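Local coordinates for acid phosphatase (Mycobacterium tuberculosis, PDB 2A6P), which hydrolyses a broad range of phosphate monoesters, including phosphorylated sugars, and can serve as a fructose-1,6-bisphosphatase in gluconeogenesis, at residues V135-E140 against V147-H152. Sequence-based numbering, arbitrary orientation.
Sequences VALALE and VLFVSH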
loop_
_atom_site.group_PDB
_atom_site.type_symbol
_atom_site.label_atom_id
_atom_site.label_comp_id
_atom_site.label_asym_id
_atom_site.label_seq_id
_atom_site.Cartn_x
_atom_site.Cartn_y
_atom_site.Cartn_z
ATOM N N VAL A 135 -3.102 16.184 6.842
ATOM C CA VAL A 135 -4.283 15.542 6.272
ATOM C C VAL A 135 -5.417 16.581 6.151
ATOM O O VAL A 135 -6.147 16.616 5.150
ATOM C CB VAL A 135 -4.752 14.370 7.156
ATOM C CG1 VAL A 135 -6.123 13.871 6.688
ATOM C CG2 VAL A 135 -3.725 13.240 7.100
ATOM N N ALA A 136 -5.539 17.430 7.173
ATOM C CA ALA A 136 -6.566 18.473 7.203
ATOM C C ALA A 136 -6.345 19.428 6.041
ATOM O O ALA A 136 -7.299 19.861 5.388
ATOM C CB ALA A 136 -6.514 19.244 8.533
ATOM N N LEU A 137 -5.080 19.755 5.788
ATOM C CA LEU A 137 -4.738 20.649 4.694
ATOM C C LEU A 137 -5.210 20.054 3.363
ATOM O O LEU A 137 -5.873 20.718 2.563
ATOM C CB LEU A 137 -3.225 20.868 4.662
ATOM C CG LEU A 137 -2.652 21.703 3.514
ATOM C CD1 LEU A 137 -3.149 23.137 3.602
ATOM C CD2 LEU A 137 -1.143 21.671 3.580
ATOM N N ALA A 138 -4.869 18.789 3.149
ATOM C CA ALA A 138 -5.221 18.076 1.930
ATOM C C ALA A 138 -6.721 18.070 1.649
ATOM O O ALA A 138 -7.150 18.423 0.555
ATOM C CB ALA A 138 -4.702 16.650 2.008
ATOM N N LEU A 139 -7.505 17.661 2.644
ATOM C CA LEU A 139 -8.963 17.585 2.524
ATOM C C LEU A 139 -9.614 18.897 2.091
ATOM O O LEU A 139 -10.662 18.888 1.445
ATOM C CB LEU A 139 -9.581 17.133 3.851
ATOM C CG LEU A 139 -9.317 15.696 4.290
ATOM C CD1 LEU A 139 -9.876 15.486 5.683
ATOM C CD2 LEU A 139 -9.952 14.731 3.300
ATOM N N GLU A 140 -8.991 20.022 2.440
ATOM C CA GLU A 140 -9.539 21.318 2.080
ATOM C C GLU A 140 -9.390 21.621 0.606
ATOM O O GLU A 140 -10.260 22.265 0.016
ATOM C CB GLU A 140 -8.885 22.434 2.881
ATOM C CG GLU A 140 -9.541 23.779 2.617
ATOM C CD GLU A 140 -8.992 24.881 3.491
ATOM O OE1 GLU A 140 -7.768 25.137 3.419
ATOM O OE2 GLU A 140 -9.787 25.490 4.247
ATOM N N VAL A 147 -4.315 16.633 -4.638
ATOM C CA VAL A 147 -3.215 17.162 -3.815
ATOM C C VAL A 147 -1.950 16.293 -3.878
ATOM O O VAL A 147 -2.028 15.067 -3.817
ATOM C CB VAL A 147 -3.652 17.288 -2.321
ATOM C CG1 VAL A 147 -2.470 17.707 -1.456
ATOM C CG2 VAL A 147 -4.789 18.300 -2.196
ATOM N N LEU A 148 -0.787 16.935 -4.000
ATOM C CA LEU A 148 0.486 16.217 -4.053
ATOM C C LEU A 148 1.502 16.724 -3.024
ATOM O O LEU A 148 1.891 17.895 -3.039
ATOM C CB LEU A 148 1.100 16.309 -5.459
ATOM C CG LEU A 148 2.533 15.766 -5.620
ATOM C CD1 LEU A 148 2.590 14.308 -5.235
ATOM C CD2 LEU A 148 2.994 15.939 -7.051
ATOM N N PHE A 149 1.919 15.836 -2.128
ATOM C CA PHE A 149 2.907 16.184 -1.117
ATOM C C PHE A 149 4.247 15.632 -1.557
ATOM O O PHE A 149 4.351 14.436 -1.857
ATOM C CB PHE A 149 2.593 15.532 0.243
ATOM C CG PHE A 149 1.427 16.132 0.995
ATOM C CD1 PHE A 149 0.846 17.337 0.606
ATOM C CD2 PHE A 149 0.947 15.499 2.143
ATOM C CE1 PHE A 149 -0.203 17.908 1.357
ATOM C CE2 PHE A 149 -0.092 16.056 2.897
ATOM C CZ PHE A 149 -0.670 17.266 2.504
ATOM N N VAL A 150 5.271 16.481 -1.605
ATOM C CA VAL A 150 6.620 16.008 -1.932
ATOM C C VAL A 150 7.281 16.097 -0.556
ATOM O O VAL A 150 7.540 17.194 -0.057
ATOM C CB VAL A 150 7.316 16.926 -2.926
ATOM C CG1 VAL A 150 8.747 16.412 -3.209
ATOM C CG2 VAL A 150 6.481 17.006 -4.200
ATOM N N SER A 151 7.536 14.942 0.057
ATOM C CA SER A 151 8.057 14.910 1.419
ATOM C C SER A 151 9.110 13.826 1.701
ATOM O O SER A 151 9.908 13.490 0.822
ATOM C CB SER A 151 6.841 14.783 2.366
ATOM O OG SER A 151 7.181 14.737 3.740
ATOM N N HIS A 152 9.110 13.291 2.925
ATOM C CA HIS A 152 10.078 12.271 3.327
ATOM C C HIS A 152 9.491 10.908 3.723
ATOM O O HIS A 152 8.276 10.755 3.859
ATOM C CB HIS A 152 10.947 12.811 4.467
ATOM C CG HIS A 152 11.626 14.104 4.140
ATOM N ND1 HIS A 152 10.964 15.314 4.153
ATOM C CD2 HIS A 152 12.897 14.375 3.759
ATOM C CE1 HIS A 152 11.798 16.275 3.800
ATOM N NE2 HIS A 152 12.977 15.733 3.554
#
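Ala138 CB and Leu137 CD2 approach the outer end of the Phe149 ring obliquely, from opposite sides of its plane. Ala138 CB lies 4.1 Å from Phe149 CZ. Leu137 CD2 is more distant, 4.5 Å from Phe149 CE1. The ring belongs to strand 147-151 of the mixed sheet in the histidine phosphatase fold, and helix 124-141 packs on that sheet. A short connection joins helix to strand, and the two run roughly antiparallel. Their local axes make an angle of 148° and come within 9.1 Å.

Phe149 spans much of the distance between helix and strand. Its CB already points to the helix; with CG anti to the carbonyl carbon and beside the backbone N (chi1 -73°), the ring end comes up to Ala138. Leu13 and Ile63, from the two flanking strands, also touch Phe149.

Val147 fills the neighbouring position on the same side of the strand. It sits where the backbones are closest, with its CA 6.2 Å from Ala138 CA. The small Ala138 methyl thus meets both strand residues, and its CB is 4.3 Å from Val147 CG1. No hydrogen bond joins the two segments. The contact is apolar and largely buried.

The strand's C-terminal end leads into the active site; the side chains of Phe149 and His18, the inferred phosphohistidine residue, are about 11 Å apart. There His152, the N-cap of helix 153-163, meets the His18 ring and probably stabilises the transition state, as in related enzymes. At the opposite end of the strand, Val147 CG2 rests 3.6 Å from the Ala138 carbonyl O.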